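Local coordinates for protein dicer Related Helicase (Caenorhabditis elegans, PDB 6M6S) that binds double-stranded RNA through this zinc-binding C-terminal domain and, as a RIG-I-like helicase, probably couples RNA binding to ATP hydrolysis, at residues S54-S58 with E59-P63; L149-D152 with S153-H156; S40-R43 with F44-V47. All coordinates share one frame; numbering follows the deposited sequence. Where two conformers were deposited one is given.

Contact 1 of 3, residues S54-S58 with E59-P63; sequences SKYLS and EDNQP. With nucleotides of chain C.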
ATOM      1  N   SER B  54      22.198 -15.149   1.911  1.00 28.67           N
ATOM      2  CA  SER B  54      20.968 -15.272   1.157  1.00 27.85           C
ATOM      3  C   SER B  54      20.894 -16.644   0.542  1.00 31.62           C
ATOM      4  O   SER B  54      21.920 -17.270   0.264  1.00 31.11           O
ATOM      5  CB  SER B  54      20.960 -14.238   0.018  1.00 27.17           C
ATOM      6  OG  SER B  54      19.740 -14.295  -0.711  1.00 30.30           O
ATOM      7  N   LYS B  55      19.677 -17.114   0.325  1.00 33.83           N
ATOM      8  CA  LYS B  55      19.477 -18.372  -0.372  1.00 35.86           C
ATOM      9  C   LYS B  55      19.652 -18.153  -1.883  1.00 33.43           C
ATOM     10  O   LYS B  55      19.963 -19.079  -2.636  1.00 34.93           O
ATOM     11  CB  LYS B  55      18.090 -18.923  -0.019  1.00 40.38           C
ATOM     12  CG  LYS B  55      17.989 -19.296   1.472  1.00 46.61           C
ATOM     13  CD  LYS B  55      16.646 -19.928   1.819  1.00 50.12           C
ATOM     14  CE  LYS B  55      15.502 -18.958   1.541  1.00 50.80           C
ATOM     15  NZ  LYS B  55      15.534 -17.708   2.390  1.00 52.26           N
ATOM     16  N   TYR B  56      19.462 -16.903  -2.310  1.00 31.03           N
ATOM     17  CA  TYR B  56      19.750 -16.544  -3.690  1.00 29.11           C
ATOM     18  C   TYR B  56      21.243 -16.253  -3.824  1.00 28.43           C
ATOM     19  O   TYR B  56      21.711 -15.225  -3.332  1.00 27.41           O
ATOM     20  CB  TYR B  56      18.881 -15.368  -4.144  1.00 26.56           C
ATOM     21  CG  TYR B  56      19.251 -14.823  -5.497  1.00 29.22           C
ATOM     22  CD1 TYR B  56      19.525 -15.673  -6.566  1.00 31.40           C
ATOM     23  CD2 TYR B  56      19.324 -13.442  -5.704  1.00 26.85           C
ATOM     24  CE1 TYR B  56      19.878 -15.172  -7.827  1.00 29.20           C
ATOM     25  CE2 TYR B  56      19.674 -12.941  -6.954  1.00 28.69           C
ATOM     26  CZ  TYR B  56      19.944 -13.785  -7.993  1.00 29.67           C
ATOM     27  OH  TYR B  56      20.287 -13.229  -9.196  1.00 32.71           O
ATOM     28  N   LEU B  57      21.974 -17.156  -4.482  1.00 32.26           N
ATOM     29  CA  LEU B  57      23.420 -16.985  -4.662  1.00 32.78           C
ATOM     30  C   LEU B  57      23.773 -16.659  -6.096  1.00 38.75           C
ATOM     31  O   LEU B  57      23.478 -17.442  -6.983  1.00 39.57           O
ATOM     32  CB  LEU B  57      24.163 -18.257  -4.292  1.00 32.39           C
ATOM     33  CG  LEU B  57      23.994 -18.730  -2.848  1.00 36.74           C
ATOM     34  CD1 LEU B  57      24.675 -20.025  -2.749  1.00 35.54           C
ATOM     35  CD2 LEU B  57      24.579 -17.744  -1.828  1.00 34.92           C
ATOM     36  N   SER B  58      24.463 -15.543  -6.317  1.00 40.34           N
ATOM     37  CA  SER B  58      24.929 -15.210  -7.657  1.00 44.36           C
ATOM     38  C   SER B  58      26.154 -14.319  -7.564  1.00 43.18           C
ATOM     39  O   SER B  58      26.497 -13.802  -6.500  1.00 41.84           O
ATOM     40  CB  SER B  58      23.836 -14.476  -8.439  1.00 48.52           C
ATOM     41  OG  SER B  58      23.821 -13.097  -8.066  1.00 47.64           O
ATOM     42  N   GLU B  59      26.834 -14.130  -8.684  1.00 38.62           N
ATOM     43  CA  GLU B  59      27.996 -13.280  -8.663  1.00 39.03           C
ATOM     44  C   GLU B  59      27.637 -11.794  -8.808  1.00 38.01           C
ATOM     45  O   GLU B  59      28.259 -10.921  -8.204  1.00 42.95           O
ATOM     46  CB  GLU B  59      28.881 -13.687  -9.816  1.00 48.65           C
ATOM     47  CG  GLU B  59      30.316 -13.527  -9.513  1.00 52.30           C
ATOM     48  CD  GLU B  59      31.178 -14.175 -10.552  1.00 59.84           C
ATOM     49  OE1 GLU B  59      32.382 -14.343 -10.270  1.00 62.30           O
ATOM     50  OE2 GLU B  59      30.660 -14.524 -11.646  1.00 61.33           O
ATOM     51  N   ASP B  60      26.619 -11.537  -9.608  1.00 39.16           N
ATOM     52  CA  ASP B  60      26.311 -10.212 -10.115  0.53 41.61           C
ATOM     53  C   ASP B  60      25.132  -9.541  -9.440  1.00 37.44           C
ATOM     54  O   ASP B  60      24.774  -8.405  -9.774  1.00 38.52           O
ATOM     55  CB  ASP B  60      26.036 -10.328 -11.613  0.53 45.37           C
ATOM     56  CG  ASP B  60      27.279 -10.691 -12.395  0.53 47.49           C
ATOM     57  OD1 ASP B  60      28.025  -9.765 -12.771  0.53 51.62           O
ATOM     58  OD2 ASP B  60      27.524 -11.895 -12.615  0.53 47.30           O
ATOM     59  N   ASN B  61      24.495 -10.244  -8.519  1.00 31.63           N
ATOM     60  CA  ASN B  61      23.370  -9.657  -7.855  1.00 26.10           C
ATOM     61  C   ASN B  61      23.279 -10.337  -6.507  1.00 32.32           C
ATOM     62  O   ASN B  61      22.636 -11.367  -6.391  1.00 36.78           O
ATOM     63  CB  ASN B  61      22.084  -9.888  -8.685  1.00 28.20           C
ATOM     64  CG  ASN B  61      20.896  -9.211  -8.091  1.00 37.70           C
ATOM     65  OD1 ASN B  61      20.684  -9.250  -6.887  1.00 42.33           O
ATOM     66  ND2 ASN B  61      20.121  -8.558  -8.929  1.00 46.93           N
ATOM     67  N   GLN B  62      24.004  -9.822  -5.517  1.00 23.36           N
ATOM     68  CA  GLN B  62      24.061 -10.468  -4.194  1.00 23.58           C
ATOM     69  C   GLN B  62      23.265  -9.680  -3.183  1.00 23.49           C
ATOM     70  O   GLN B  62      23.614  -8.543  -2.919  1.00 20.14           O
ATOM     71  CB  GLN B  62      25.530 -10.509  -3.701  1.00 26.12           C
ATOM     72  CG  GLN B  62      26.522 -10.945  -4.748  1.00 33.72           C
ATOM     73  CD  GLN B  62      27.935 -11.076  -4.199  1.00 33.07           C
ATOM     74  OE1 GLN B  62      28.269 -10.497  -3.151  1.00 28.77           O
ATOM     75  NE2 GLN B  62      28.751 -11.874  -4.874  1.00 39.12           N
ATOM     76  N   PRO B  63      22.169 -10.244  -2.619  1.00 21.56           N
ATOM     77  CA  PRO B  63      21.524  -9.568  -1.493  1.00 18.16           C
ATOM     78  C   PRO B  63      22.453  -9.646  -0.274  1.00 23.25           C
ATOM     79  O   PRO B  63      22.859 -10.746   0.079  1.00 21.71           O
ATOM     80  CB  PRO B  63      20.267 -10.424  -1.240  1.00 22.05           C
ATOM     81  CG  PRO B  63      20.112 -11.280  -2.572  1.00 23.55           C
ATOM     82  CD  PRO B  63      21.555 -11.563  -2.886  1.00 21.01           C
TER
ATOM     83  P     C C  12      18.477 -14.507 -15.413  1.00 51.70           P
ATOM     84  OP1   C C  12      19.501 -14.195 -16.451  1.00 51.44           O
ATOM     85  OP2   C C  12      18.513 -15.846 -14.788  1.00 54.97           O
ATOM     86  O5'   C C  12      18.518 -13.383 -14.286  1.00 49.04           O
ATOM     87  C5'   C C  12      18.690 -12.019 -14.625  1.00 44.45           C
ATOM     88  C4'   C C  12      18.650 -11.134 -13.409  1.00 41.18           C
ATOM     89  O4'   C C  12      17.426 -11.340 -12.684  1.00 41.81           O
ATOM     90  C3'   C C  12      19.712 -11.363 -12.358  1.00 40.36           C
ATOM     91  O3'   C C  12      20.971 -10.841 -12.727  1.00 50.26           O
ATOM     92  C2'   C C  12      19.115 -10.654 -11.162  1.00 39.31           C
ATOM     93  O2'   C C  12      19.302  -9.253 -11.294  1.00 50.53           O
ATOM     94  C1'   C C  12      17.622 -10.977 -11.330  1.00 39.30           C
ATOM     95  N1    C C  12      17.230 -12.102 -10.454  1.00 38.81           N
ATOM     96  C2    C C  12      16.882 -11.800  -9.144  1.00 38.18           C
ATOM     97  O2    C C  12      16.860 -10.599  -8.804  1.00 39.13           O
ATOM     98  N3    C C  12      16.532 -12.813  -8.311  1.00 38.53           N
ATOM     99  C4    C C  12      16.590 -14.071  -8.741  1.00 39.52           C
ATOM    100  N4    C C  12      16.256 -15.027  -7.877  1.00 44.84           N
ATOM    101  C5    C C  12      16.962 -14.410 -10.071  1.00 40.19           C
ATOM    102  C6    C C  12      17.281 -13.397 -10.883  1.00 40.42           C
TER
HETATM  103  O   HOH W   1      24.045 -12.977   1.124  1.00 25.00           O

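Contact 2 of 3, residues L149-D152 with S153-H156; sequences LDLD and SRQH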
ATOM      1  N   LEU B 149      29.682  -4.419   4.429  1.00 18.56           N
ATOM      2  CA  LEU B 149      29.289  -4.983   3.122  1.00 19.72           C
ATOM      3  C   LEU B 149      30.332  -5.954   2.559  1.00 19.46           C
ATOM      4  O   LEU B 149      29.974  -7.035   2.052  1.00 23.61           O
ATOM      5  CB  LEU B 149      29.025  -3.869   2.119  1.00 18.34           C
ATOM      6  CG  LEU B 149      27.766  -3.149   2.553  1.00 16.54           C
ATOM      7  CD1 LEU B 149      27.695  -1.752   1.941  1.00 17.79           C
ATOM      8  CD2 LEU B 149      26.525  -3.974   2.096  1.00 21.00           C
ATOM      9  N   ASP B 150      31.619  -5.599   2.638  1.00 20.19           N
ATOM     10  CA  ASP B 150      32.628  -6.454   2.082  1.00 21.41           C
ATOM     11  C   ASP B 150      32.672  -7.808   2.813  1.00 25.09           C
ATOM     12  O   ASP B 150      32.893  -8.850   2.169  1.00 25.14           O
ATOM     13  CB  ASP B 150      34.003  -5.814   2.273  1.00 22.20           C
ATOM     14  CG  ASP B 150      34.279  -4.670   1.312  1.00 26.20           C
ATOM     15  OD1 ASP B 150      33.637  -4.506   0.256  1.00 27.59           O
ATOM     16  OD2 ASP B 150      35.249  -3.940   1.588  1.00 25.90           O
ATOM     17  N   LEU B 151      32.486  -7.807   4.130  1.00 22.44           N
ATOM     18  CA  LEU B 151      32.510  -9.046   4.902  1.00 24.20           C
ATOM     19  C   LEU B 151      31.311  -9.913   4.520  1.00 24.31           C
ATOM     20  O   LEU B 151      31.445 -11.153   4.415  1.00 27.48           O
ATOM     21  CB  LEU B 151      32.343  -8.768   6.375  1.00 28.43           C
ATOM     22  CG  LEU B 151      33.613  -8.391   7.081  1.00 35.54           C
ATOM     23  CD1 LEU B 151      33.278  -7.746   8.404  1.00 38.59           C
ATOM     24  CD2 LEU B 151      34.336  -9.711   7.300  1.00 44.25           C
ATOM     25  N   ASP B 152      30.153  -9.290   4.376  1.00 22.99           N
ATOM     26  CA  ASP B 152      28.982 -10.066   4.002  1.00 21.78           C
ATOM     27  C   ASP B 152      29.168 -10.591   2.565  1.00 25.63           C
ATOM     28  O   ASP B 152      28.748 -11.730   2.276  1.00 25.06           O
ATOM     29  CB  ASP B 152      27.667  -9.271   4.107  1.00 20.88           C
ATOM     30  CG  ASP B 152      27.165  -9.127   5.544  1.00 26.97           C
ATOM     31  OD1 ASP B 152      27.715  -9.798   6.430  1.00 30.18           O
ATOM     32  OD2 ASP B 152      26.197  -8.351   5.777  1.00 27.38           O
ATOM     33  N   SER B 153      29.788  -9.787   1.682  1.00 21.74           N
ATOM     34  CA  SER B 153      30.064 -10.217   0.306  1.00 22.31           C
ATOM     35  C   SER B 153      31.031 -11.397   0.273  1.00 28.91           C
ATOM     36  O   SER B 153      30.891 -12.325  -0.540  1.00 29.37           O
ATOM     37  CB  SER B 153      30.659  -9.089  -0.531  1.00 28.64           C
ATOM     38  OG  SER B 153      30.820  -9.523  -1.880  1.00 30.46           O
ATOM     39  N   ARG B 154      32.028 -11.369   1.157  1.00 24.72           N
ATOM     40  CA  ARG B 154      33.013 -12.445   1.164  1.00 29.47           C
ATOM     41  C   ARG B 154      32.349 -13.750   1.593  1.00 28.70           C
ATOM     42  O   ARG B 154      32.645 -14.823   1.049  1.00 30.64           O
ATOM     43  CB  ARG B 154      34.202 -12.104   2.057  1.00 33.67           C
ATOM     44  CG  ARG B 154      35.291 -11.258   1.342  1.00 42.11           C
ATOM     45  CD  ARG B 154      36.683 -11.262   2.041  1.00 51.70           C
ATOM     46  NE  ARG B 154      36.578 -10.797   3.419  1.00 51.27           N
ATOM     47  CZ  ARG B 154      36.624  -9.515   3.788  1.00 52.21           C
ATOM     48  NH1 ARG B 154      36.828  -8.555   2.892  1.00 49.26           N
ATOM     49  NH2 ARG B 154      36.484  -9.190   5.063  1.00 51.63           N
ATOM     50  N   GLN B 155      31.466 -13.682   2.577  1.00 30.98           N
ATOM     51  CA  GLN B 155      30.723 -14.847   3.015  1.00 29.91           C
ATOM     52  C   GLN B 155      29.776 -15.345   1.960  1.00 31.60           C
ATOM     53  O   GLN B 155      29.525 -16.504   1.881  1.00 33.94           O
ATOM     54  CB  GLN B 155      29.892 -14.572   4.244  1.00 30.92           C
ATOM     55  CG  GLN B 155      30.610 -14.315   5.534  1.00 32.41           C
ATOM     56  CD  GLN B 155      31.346 -15.526   6.064  1.00 40.71           C
ATOM     57  OE1 GLN B 155      30.827 -16.635   6.096  1.00 45.71           O
ATOM     58  NE2 GLN B 155      32.554 -15.302   6.491  1.00 43.03           N
ATOM     59  N   HIS B 156      29.178 -14.441   1.216  1.00 26.04           N
ATOM     60  CA  HIS B 156      28.276 -14.797   0.117  1.00 27.57           C
ATOM     61  C   HIS B 156      29.076 -15.521  -0.958  1.00 33.65           C
ATOM     62  O   HIS B 156      28.640 -16.546  -1.481  1.00 32.77           O
ATOM     63  CB  HIS B 156      27.657 -13.543  -0.483  1.00 25.98           C
ATOM     64  CG  HIS B 156      26.675 -13.804  -1.592  1.00 27.18           C
ATOM     65  ND1 HIS B 156      25.317 -13.701  -1.422  1.00 27.85           N
ATOM     66  CD2 HIS B 156      26.863 -14.171  -2.886  1.00 33.23           C
ATOM     67  CE1 HIS B 156      24.699 -13.981  -2.554  1.00 29.34           C
ATOM     68  NE2 HIS B 156      25.616 -14.269  -3.460  1.00 28.03           N
TER

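Contact 3 of 3, residues S40-R43 with F44-V47; sequences SVWR and FLHV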
ATOM      1  N   SER B  40      24.719  10.054  -2.143  1.00 18.43           N
ATOM      2  CA  SER B  40      24.502  10.642  -0.800  1.00 17.85           C
ATOM      3  C   SER B  40      23.645   9.830   0.113  1.00 17.71           C
ATOM      4  O   SER B  40      23.592  10.128   1.307  1.00 19.15           O
ATOM      5  CB  SER B  40      23.827  12.024  -0.928  1.00 23.27           C
ATOM      6  OG  SER B  40      24.672  12.861  -1.668  1.00 35.87           O
ATOM      7  N   VAL B  41      22.913   8.851  -0.426  1.00 18.14           N
ATOM      8  CA  VAL B  41      21.890   8.173   0.360  1.00 17.43           C
ATOM      9  C   VAL B  41      22.522   7.434   1.548  1.00 13.97           C
ATOM     10  O   VAL B  41      21.880   7.249   2.579  1.00 16.58           O
ATOM     11  CB  VAL B  41      21.064   7.214  -0.509  1.00 17.20           C
ATOM     12  CG1 VAL B  41      21.845   5.986  -0.824  1.00 19.81           C
ATOM     13  CG2 VAL B  41      19.762   6.852   0.225  1.00 17.39           C
ATOM     14  N   TRP B  42      23.821   7.066   1.430  1.00 14.31           N
ATOM     15  CA  TRP B  42      24.362   6.227   2.471  1.00 16.26           C
ATOM     16  C   TRP B  42      24.458   6.980   3.824  1.00 15.17           C
ATOM     17  O   TRP B  42      24.469   6.328   4.906  1.00 17.05           O
ATOM     18  CB  TRP B  42      25.755   5.729   2.065  1.00 16.16           C
ATOM     19  CG  TRP B  42      25.793   4.729   0.896  1.00 15.14           C
ATOM     20  CD1 TRP B  42      26.319   4.937  -0.348  1.00 14.95           C
ATOM     21  CD2 TRP B  42      25.361   3.356   0.926  1.00 15.31           C
ATOM     22  NE1 TRP B  42      26.248   3.805  -1.100  1.00 16.47           N
ATOM     23  CE2 TRP B  42      25.690   2.807  -0.351  1.00 14.40           C
ATOM     24  CE3 TRP B  42      24.749   2.540   1.908  1.00 17.05           C
ATOM     25  CZ2 TRP B  42      25.393   1.495  -0.692  1.00 16.11           C
ATOM     26  CZ3 TRP B  42      24.464   1.223   1.595  1.00 17.34           C
ATOM     27  CH2 TRP B  42      24.837   0.707   0.300  1.00 15.75           C
ATOM     28  N   ARG B  43      24.513   8.325   3.803  1.00 17.57           N
ATOM     29  CA  ARG B  43      24.545   9.134   5.027  1.00 21.82           C
ATOM     30  C   ARG B  43      23.323   8.873   5.894  1.00 19.23           C
ATOM     31  O   ARG B  43      23.384   9.004   7.131  1.00 20.80           O
ATOM     32  CB  ARG B  43      24.572  10.628   4.664  1.00 28.39           C
ATOM     33  CG  ARG B  43      25.693  10.975   3.675  1.00 39.77           C
ATOM     34  CD  ARG B  43      25.293  12.181   2.844  1.00 50.86           C
ATOM     35  NE  ARG B  43      24.983  13.339   3.676  1.00 56.43           N
ATOM     36  CZ  ARG B  43      24.225  14.356   3.273  1.00 57.95           C
ATOM     37  NH1 ARG B  43      23.689  14.349   2.055  1.00 54.28           N
ATOM     38  NH2 ARG B  43      23.990  15.375   4.093  1.00 58.40           N
ATOM     39  N   PHE B  44      22.255   8.444   5.235  1.00 15.89           N
ATOM     40  CA  PHE B  44      20.935   8.296   5.893  1.00 18.13           C
ATOM     41  C   PHE B  44      20.577   6.856   6.218  1.00 18.57           C
ATOM     42  O   PHE B  44      19.427   6.529   6.605  1.00 19.37           O
ATOM     43  CB  PHE B  44      19.854   8.964   5.039  1.00 18.68           C
ATOM     44  CG  PHE B  44      20.202  10.375   4.699  1.00 20.78           C
ATOM     45  CD1 PHE B  44      20.514  11.270   5.709  1.00 24.49           C
ATOM     46  CD2 PHE B  44      20.347  10.764   3.366  1.00 23.29           C
ATOM     47  CE1 PHE B  44      20.886  12.573   5.404  1.00 32.05           C
ATOM     48  CE2 PHE B  44      20.731  12.066   3.044  1.00 29.69           C
ATOM     49  CZ  PHE B  44      21.013  12.971   4.075  1.00 30.05           C
ATOM     50  N   LEU B  45      21.552   5.962   6.081  1.00 18.38           N
ATOM     51  CA  LEU B  45      21.315   4.544   6.325  1.00 17.07           C
ATOM     52  C   LEU B  45      22.365   3.962   7.265  1.00 21.12           C
ATOM     53  O   LEU B  45      23.581   4.205   7.100  1.00 22.79           O
ATOM     54  CB  LEU B  45      21.362   3.742   5.039  1.00 15.04           C
ATOM     55  CG  LEU B  45      20.370   4.197   3.964  1.00 17.30           C
ATOM     56  CD1 LEU B  45      20.662   3.492   2.696  1.00 18.15           C
ATOM     57  CD2 LEU B  45      18.904   3.853   4.440  1.00 17.88           C
ATOM     58  N   HIS B  46      21.934   3.139   8.218  1.00 15.08           N
ATOM     59  CA  HIS B  46      22.887   2.267   8.904  1.00 16.36           C
ATOM     60  C   HIS B  46      22.922   0.905   8.188  1.00 21.96           C
ATOM     61  O   HIS B  46      21.877   0.382   7.723  1.00 19.43           O
ATOM     62  CB  HIS B  46      22.510   1.979  10.390  1.00 19.12           C
ATOM     63  CG  HIS B  46      22.482   3.194  11.281  1.00 31.04           C
ATOM     64  ND1 HIS B  46      23.625   3.751  11.825  1.00 37.05           N
ATOM     65  CD2 HIS B  46      21.441   3.929  11.759  1.00 33.76           C
ATOM     66  CE1 HIS B  46      23.295   4.798  12.566  1.00 32.23           C
ATOM     67  NE2 HIS B  46      21.974   4.924  12.554  1.00 35.59           N
ATOM     68  N   VAL B  47      24.111   0.305   8.148  1.00 16.05           N
ATOM     69  CA  VAL B  47      24.305  -0.947   7.451  1.00 17.17           C
ATOM     70  C   VAL B  47      24.630  -1.979   8.501  1.00 21.23           C
ATOM     71  O   VAL B  47      25.615  -1.819   9.246  1.00 23.90           O
ATOM     72  CB  VAL B  47      25.458  -0.788   6.400  1.00 17.51           C
ATOM     73  CG1 VAL B  47      25.833  -2.132   5.797  1.00 21.23           C
ATOM     74  CG2 VAL B  47      25.117   0.272   5.337  1.00 18.37           C
TER

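Contact 1 of 3, residues S54-S58 with E59-P63
Ser-58 folds its hydroxyl back over the turn that follows it, and OG donates to the main-chain O of Asn-61 at 2.7 Å. The donor approaches from above the carbonyl plane, 57° out of it. A first torsion of 81° sets OG between the backbone N and the carbonyl carbon of Ser-58, which aims it at the start of strand 61-69. CE2 of Tyr-56 comes up to the same oxygen from another direction, 3.4 Å away, and CD2 of Tyr-56 meets the ring CG of Pro-63 at 3.9 Å, the two side chains crossing at about a right angle. The tyrosine CG stands opposite the backbone N (chi1 172°), which carries the ring out past Pro-63 to the RNA. This loop joins strands 45-48 and 61-69 of the RIG-I-type C-terminal domain, which in RIG-I-like proteins recognises RNA ends. The base of C12 of chain C, the last nucleotide of its strand, lies over one face of the ring, with C4 3.4 Å from CZ of Tyr-56. Asn-61 adds a weak, bent hydrogen bond from ND2 to O2' of C12, 2.6 Å long. Replacing Tyr-56 by alanine would probably take the flat surface from beneath the base of C12 and open a gap beside CG of Pro-63. At the other end of the loop, Ser-54 OG accepts from the backbone N of Tyr-56 at 3.1 Å, an ST turn. The same hydroxyl also bonds a modified group bound alongside, probably part of the RNA 5' end. A water bridges N of Ser-54 and O of Pro-63.

Contact 2 of 3, residues L149-D152 with S153-H156
Arg-154 turns its side chain back along the helix towards Asp-150 and Leu-151, one turn earlier. Its chain bends at the third torsion (chi3 -57°), laying the guanidinium with one face over the main-chain O of Asp-150 and CA of Leu-151. NH2 of Arg-154 reaches the Leu-151 side chain, 3.6 Å from CG; its approach to CD2 is shorter still, and doubtful in two such exposed groups. NH1 of Arg-154 stays 5.0 Å from OD2 of Asp-150, too far for a salt bridge. That aspartate is engaged instead by Lys-146 and by the hydroxyl of Tyr-86. All of this rides on the long C-terminal helix 140-167, which packs against the antiparallel sheet containing strands 61-69 and 85-90. Its regular i to i+4 bonding runs through the contact, with N of Ser-153 donating to O of Leu-149 at 2.8 Å and N of His-156 to O of Asp-152 at 2.9 Å. Ser-153 brings CB to 3.4 Å from the same O of Leu-149, while its OG is buried towards the sheet and hydrogen-bonds Gln-62 and Lys-81. The carboxylate of Asp-152 likewise looks outside the helix, with one oxygen bonded to the hydroxyl of Ser-49 and the other to that of Ser-65.

Contact 3 of 3, residues S40-R43 with F44-V47
Phe-44 and Leu-45 bond back to the 3-10 segment 41-43, from which the chain passes into strand 45-48 at the edge of an antiparallel sheet in the RIG-I-type C-terminal domain. The bonds link residues three apart, N of Arg-43 donating to O of Ser-40 at 3.2 Å. N of Phe-44 donates to O of Val-41 at 2.9 Å, 47° out of the carbonyl plane, and N of Leu-45 to O of Trp-42 at 3.2 Å, tilted further, 68° above its plane. That oxygen sits 3.2 Å from O of Leu-45, an approach of two acceptors that the ammonium of Lys-145, which hydrogen-bonds both, probably makes tolerable. Phe-44 is tied by backbone hydrogen bonding to Phe-70. The side chains of Arg-43 and Phe-44 run side by side. CB of Arg-43 stands over the middle of the phenyl face, a CH-pi contact 4.1 Å from the ring centroid. The bend at chi3 (57°) brings the guanidinium back so that CZ of Phe-44 lies over its centre, 3.6 Å from CZ of Arg-43, the two planes far from parallel. Trp-42 points to the other side, among Tyr-86, Pro-88 and Leu-136, where its CZ3 meets CG2 of Val-47 at 3.9 Å.

Helix 140-167 ties the three sites together. Contacts 1 and 2, with centres 11 Å apart, meet directly: OE1 of Gln-62 lies 3.0 Å from OG of Ser-153, a hydrogen bond, and NE2 of His-156 makes a weak one to O of Ser-58 at 3.2 Å. Contact 2 reaches contact 3 by packing, with CG of Leu-149 at 3.9 Å from CG1 of Val-47. Contacts 1 and 3 do not touch; they sit on neighbouring strands of one sheet, with centres 22 Å apart. The RNA is touched by contact 1, whereas the nearest atoms of contacts 2 and 3 are about 10 and 14 Å from it. Contact 3 is near the zinc, about 9 Å from the Leu-45 side chain.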